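PDB 6QIX: P43 from Trichuris muris, which is the major secreted protein of a whipworm parasite, tethering to matrix and inhibiting the function of interleukin-13. Local coordinates for residues P293-F304 and Y321-S331. Residues are numbered along the deposited sequence; the frame is centred on the assembly and turned at random. Where two conformers were deposited one is given.
Sequences PRVMKEKIWDDF and YAKMLMQLPYS
Leu-325 reaches into the angle between Trp-301 and Phe-304 in an antiparallel helical hairpin, where helix 292-310 packs against the C-terminal part of helix 315-325 and the chain leading into strand 331-336. The axes of 293-304 and 321-325 approach to 11.9 Å, at 171°, a spacing bridged by Leu-325 from one side and by Trp-301 and Phe-304 from the other. With CG anti to the backbone N (chi1 -156°), Leu-325 sets CD2 almost exactly over the six-membered ring of Trp-301, 3.8 Å from the centroid, in a CH-pi contact. The same methyl touches Phe-304 CB at 3.6 Å, while CD1 turns to Ile-300 CG2. Ala-322 lies at the rim of the indole, its CB touching both Trp-301 CH2 and Phe-304 CE2; beyond it Tyr-321 CB meets Phe-304 CE1 at 3.7 Å. Met-326, bent at chi2 and chi3, adds an oblique Met-aromatic contact, SD lying 3.5 Å from Trp-301 CZ2. Around this cluster, Tyr-225 packs edge-to-face with Phe-304, and Phe-123 touches Ala-322.

Toward Pro-293 and Ser-331 close contacts are fewer and the residues partly exposed, Lys-297 supplying the largest share of buried surface. Leu-328, at the end of a type I turn from Leu-325, has its side chain no nearer than 4.6 Å to helix 293-304. Lys-297 bends along its chain and crosses Tyr-330 at about a right angle. Its NZ remains 4.1 Å from Leu-325 O, too far for a hydrogen bond, whereas its CE meets the edge of the tyrosine ring, 3.5 Å from Tyr-330 CD1.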
loop_
_atom_site.group_PDB
_atom_site.type_symbol
_atom_site.label_atom_id
_atom_site.label_comp_id
_atom_site.label_asym_id
_atom_site.label_seq_id
_atom_site.Cartn_x
_atom_site.Cartn_y
_atom_site.Cartn_z
ATOM N N PRO A 293 0.716 -18.424 -7.308
ATOM C CA PRO A 293 0.823 -17.318 -6.331
ATOM C C PRO A 293 -0.274 -16.278 -6.495
ATOM O O PRO A 293 -0.892 -15.856 -5.511
ATOM C CB PRO A 293 2.208 -16.742 -6.609
ATOM C CG PRO A 293 2.958 -17.852 -7.328
ATOM C CD PRO A 293 1.931 -18.568 -8.144
ATOM N N ARG A 294 -0.552 -15.846 -7.724
ATOM C CA ARG A 294 -1.605 -14.853 -7.919
ATOM C C ARG A 294 -2.967 -15.412 -7.508
ATOM O O ARG A 294 -3.769 -14.727 -6.840
ATOM C CB ARG A 294 -1.626 -14.389 -9.371
ATOM C CG ARG A 294 -2.634 -13.281 -9.640
ATOM C CD ARG A 294 -3.713 -13.715 -10.633
ATOM N NE ARG A 294 -3.164 -14.059 -11.944
ATOM C CZ ARG A 294 -3.473 -15.160 -12.631
ATOM N NH1 ARG A 294 -4.332 -16.050 -12.138
ATOM N NH2 ARG A 294 -2.919 -15.371 -13.818
ATOM N N VAL A 295 -3.253 -16.649 -7.910
ATOM C CA VAL A 295 -4.515 -17.278 -7.536
ATOM C C VAL A 295 -4.677 -17.279 -6.029
ATOM O O VAL A 295 -5.768 -16.979 -5.500
ATOM C CB VAL A 295 -4.602 -18.705 -8.098
ATOM C CG1 VAL A 295 -5.848 -19.370 -7.584
ATOM C CG2 VAL A 295 -4.551 -18.665 -9.627
ATOM N N MET A 296 -3.600 -17.614 -5.306
ATOM C CA MET A 296 -3.685 -17.652 -3.849
ATOM C C MET A 296 -3.933 -16.263 -3.275
ATOM O O MET A 296 -4.686 -16.101 -2.307
ATOM C CB MET A 296 -2.402 -18.232 -3.252
ATOM C CG MET A 296 -2.114 -19.657 -3.639
ATOM S SD MET A 296 -0.323 -19.873 -3.648
ATOM C CE MET A 296 0.021 -20.392 -2.025
ATOM N N LYS A 297 -3.264 -15.254 -3.830
ATOM C CA LYS A 297 -3.501 -13.876 -3.412
ATOM C C LYS A 297 -4.949 -13.470 -3.624
ATOM O O LYS A 297 -5.541 -12.797 -2.770
ATOM C CB LYS A 297 -2.606 -12.939 -4.197
ATOM C CG LYS A 297 -2.728 -11.521 -3.778
ATOM C CD LYS A 297 -2.051 -11.384 -2.407
ATOM C CE LYS A 297 -1.137 -10.174 -2.366
ATOM N NZ LYS A 297 -1.533 -9.266 -1.228
ATOM N N GLU A 298 -5.514 -13.817 -4.790
ATOM C CA GLU A 298 -6.897 -13.473 -5.067
ATOM C C GLU A 298 -7.817 -14.135 -4.054
ATOM O O GLU A 298 -8.784 -13.521 -3.585
ATOM C CB GLU A 298 -7.257 -13.881 -6.502
ATOM C CG GLU A 298 -6.655 -12.937 -7.514
ATOM C CD GLU A 298 -6.714 -13.474 -8.911
ATOM O OE1 GLU A 298 -7.185 -14.616 -9.074
ATOM O OE2 GLU A 298 -6.289 -12.762 -9.843
ATOM N N LYS A 299 -7.506 -15.377 -3.684
ATOM C CA LYS A 299 -8.334 -16.092 -2.726
ATOM C C LYS A 299 -8.280 -15.411 -1.363
ATOM O O LYS A 299 -9.318 -15.188 -0.728
ATOM C CB LYS A 299 -7.888 -17.553 -2.649
ATOM C CG LYS A 299 -8.566 -18.348 -1.537
ATOM C CD LYS A 299 -10.027 -18.539 -1.814
ATOM C CE LYS A 299 -10.562 -19.838 -1.204
ATOM N NZ LYS A 299 -11.935 -20.093 -1.725
ATOM N N ILE A 300 -7.078 -15.051 -0.903
ATOM C CA ILE A 300 -6.972 -14.402 0.406
ATOM C C ILE A 300 -7.784 -13.104 0.448
ATOM O O ILE A 300 -8.483 -12.827 1.432
ATOM C CB ILE A 300 -5.501 -14.151 0.773
ATOM C CG1 ILE A 300 -4.770 -15.465 1.044
ATOM C CG2 ILE A 300 -5.430 -13.259 2.027
ATOM C CD1 ILE A 300 -3.257 -15.375 0.863
ATOM N N TRP A 301 -7.715 -12.293 -0.616
ATOM C CA TRP A 301 -8.478 -11.044 -0.652
ATOM C C TRP A 301 -9.966 -11.296 -0.811
ATOM O O TRP A 301 -10.778 -10.626 -0.156
ATOM C CB TRP A 301 -7.941 -10.154 -1.762
ATOM C CG TRP A 301 -6.719 -9.413 -1.288
ATOM C CD1 TRP A 301 -5.404 -9.705 -1.529
ATOM C CD2 TRP A 301 -6.725 -8.280 -0.415
ATOM N NE1 TRP A 301 -4.596 -8.800 -0.875
ATOM C CE2 TRP A 301 -5.382 -7.927 -0.163
ATOM C CE3 TRP A 301 -7.736 -7.549 0.206
ATOM C CZ2 TRP A 301 -5.035 -6.830 0.645
ATOM C CZ3 TRP A 301 -7.386 -6.457 0.995
ATOM C CH2 TRP A 301 -6.051 -6.090 1.180
ATOM N N ASP A 302 -10.362 -12.269 -1.632
ATOM C CA ASP A 302 -11.787 -12.579 -1.715
ATOM C C ASP A 302 -12.316 -12.951 -0.338
ATOM O O ASP A 302 -13.410 -12.506 0.069
ATOM C CB ASP A 302 -12.024 -13.735 -2.705
ATOM C CG ASP A 302 -11.932 -13.305 -4.178
ATOM O OD1 ASP A 302 -11.994 -12.095 -4.468
ATOM O OD2 ASP A 302 -11.771 -14.189 -5.067
ATOM N N ASP A 303 -11.556 -13.780 0.394
ATOM C CA ASP A 303 -11.993 -14.220 1.715
ATOM C C ASP A 303 -12.034 -13.058 2.708
ATOM O O ASP A 303 -12.978 -12.948 3.509
ATOM C CB ASP A 303 -11.084 -15.334 2.215
ATOM C CG ASP A 303 -11.266 -16.634 1.413
ATOM O OD1 ASP A 303 -10.434 -17.558 1.567
ATOM O OD2 ASP A 303 -12.245 -16.737 0.629
ATOM N N PHE A 304 -11.034 -12.173 2.665
ATOM C CA PHE A 304 -11.051 -11.007 3.545
ATOM C C PHE A 304 -12.259 -10.120 3.250
ATOM O O PHE A 304 -12.947 -9.643 4.164
ATOM C CB PHE A 304 -9.756 -10.180 3.411
ATOM C CG PHE A 304 -9.879 -8.830 4.065
ATOM C CD1 PHE A 304 -9.897 -8.731 5.451
ATOM C CD2 PHE A 304 -10.042 -7.676 3.306
ATOM C CE1 PHE A 304 -10.080 -7.494 6.098
ATOM C CE2 PHE A 304 -10.236 -6.435 3.940
ATOM C CZ PHE A 304 -10.240 -6.329 5.334
ATOM N N TYR A 321 -7.341 -3.398 8.803
ATOM C CA TYR A 321 -6.916 -4.750 8.489
ATOM C C TYR A 321 -6.338 -4.816 7.085
ATOM O O TYR A 321 -5.313 -5.484 6.845
ATOM C CB TYR A 321 -8.084 -5.725 8.613
ATOM C CG TYR A 321 -8.389 -6.207 10.006
ATOM C CD1 TYR A 321 -7.472 -6.957 10.739
ATOM C CD2 TYR A 321 -9.615 -5.921 10.600
ATOM C CE1 TYR A 321 -7.761 -7.397 12.013
ATOM C CE2 TYR A 321 -9.915 -6.352 11.889
ATOM C CZ TYR A 321 -8.994 -7.098 12.578
ATOM O OH TYR A 321 -9.296 -7.538 13.857
ATOM N N ALA A 322 -6.981 -4.140 6.130
ATOM C CA ALA A 322 -6.555 -4.290 4.745
ATOM C C ALA A 322 -5.145 -3.724 4.561
ATOM O O ALA A 322 -4.372 -4.241 3.766
ATOM C CB ALA A 322 -7.544 -3.600 3.809
ATOM N N LYS A 323 -4.818 -2.609 5.233
ATOM C CA LYS A 323 -3.473 -2.053 5.099
ATOM C C LYS A 323 -2.414 -3.037 5.567
ATOM O O LYS A 323 -1.320 -3.098 4.975
ATOM C CB LYS A 323 -3.371 -0.716 5.857
ATOM C CG LYS A 323 -4.145 0.409 5.165
ATOM C CD LYS A 323 -4.174 1.675 6.008
ATOM C CE LYS A 323 -5.127 2.645 5.530
ATOM N NZ LYS A 323 -5.069 3.881 6.423
ATOM N N MET A 324 -2.708 -3.815 6.610
ATOM C CA MET A 324 -1.784 -4.859 7.048
ATOM C C MET A 324 -1.707 -5.985 6.009
ATOM O O MET A 324 -0.612 -6.442 5.647
ATOM C CB MET A 324 -2.221 -5.403 8.424
ATOM C CG MET A 324 -2.257 -4.368 9.559
ATOM S SD MET A 324 -2.878 -5.033 11.147
ATOM C CE MET A 324 -1.490 -6.030 11.697
ATOM N N LEU A 325 -2.864 -6.421 5.504
ATOM C CA LEU A 325 -2.899 -7.509 4.513
ATOM C C LEU A 325 -2.125 -7.123 3.255
ATOM O O LEU A 325 -1.489 -7.987 2.621
ATOM C CB LEU A 325 -4.361 -7.868 4.222
ATOM C CG LEU A 325 -4.708 -9.246 3.705
ATOM C CD1 LEU A 325 -4.264 -10.321 4.677
ATOM C CD2 LEU A 325 -6.213 -9.356 3.457
ATOM N N MET A 326 -2.155 -5.840 2.874
ATOM C CA MET A 326 -1.354 -5.402 1.732
ATOM C C MET A 326 0.144 -5.647 1.914
ATOM O O MET A 326 0.876 -5.535 0.932
ATOM C CB MET A 326 -1.574 -3.905 1.408
ATOM C CG MET A 326 -2.949 -3.665 0.813
ATOM S SD MET A 326 -3.264 -4.152 -0.785
ATOM C CE MET A 326 -2.078 -3.208 -1.716
ATOM N N GLN A 327 0.605 -5.875 3.142
ATOM C CA GLN A 327 2.032 -6.058 3.393
ATOM C C GLN A 327 2.479 -7.481 3.139
ATOM O O GLN A 327 3.683 -7.753 3.157
ATOM C CB GLN A 327 2.398 -5.684 4.830
ATOM C CG GLN A 327 1.911 -4.350 5.267
ATOM C CD GLN A 327 2.268 -3.250 4.342
ATOM O OE1 GLN A 327 3.401 -3.149 3.861
ATOM N NE2 GLN A 327 1.300 -2.354 4.113
ATOM N N LEU A 328 1.553 -8.407 2.886
ATOM C CA LEU A 328 1.979 -9.768 2.575
ATOM C C LEU A 328 2.811 -9.782 1.288
ATOM O O LEU A 328 2.590 -8.975 0.382
ATOM C CB LEU A 328 0.787 -10.692 2.420
ATOM C CG LEU A 328 0.165 -11.058 3.775
ATOM C CD1 LEU A 328 -1.122 -11.837 3.522
ATOM C CD2 LEU A 328 1.111 -11.906 4.656
ATOM N N PRO A 329 3.723 -10.723 1.160
ATOM C CA PRO A 329 4.495 -10.838 -0.082
ATOM C C PRO A 329 3.603 -11.107 -1.284
ATOM O O PRO A 329 2.725 -11.953 -1.234
ATOM C CB PRO A 329 5.426 -12.031 0.195
ATOM C CG PRO A 329 5.471 -12.164 1.719
ATOM C CD PRO A 329 4.109 -11.723 2.177
ATOM N N TYR A 330 3.859 -10.387 -2.377
ATOM C CA TYR A 330 3.120 -10.495 -3.626
ATOM C C TYR A 330 4.108 -10.865 -4.728
ATOM O O TYR A 330 4.989 -10.073 -5.075
ATOM C CB TYR A 330 2.426 -9.166 -3.930
ATOM C CG TYR A 330 1.680 -9.085 -5.262
ATOM C CD1 TYR A 330 0.302 -8.978 -5.283
ATOM C CD2 TYR A 330 2.352 -9.052 -6.487
ATOM C CE1 TYR A 330 -0.381 -8.881 -6.475
ATOM C CE2 TYR A 330 1.668 -8.953 -7.686
ATOM C CZ TYR A 330 0.305 -8.862 -7.670
ATOM O OH TYR A 330 -0.443 -8.754 -8.834
ATOM N N SER A 331 3.936 -12.038 -5.313
ATOM C CA SER A 331 4.930 -12.573 -6.228
ATOM C C SER A 331 4.559 -12.315 -7.693
ATOM O O SER A 331 3.380 -12.256 -8.084
ATOM C CB SER A 331 5.084 -14.079 -6.010
ATOM O OG SER A 331 3.833 -14.683 -6.190
#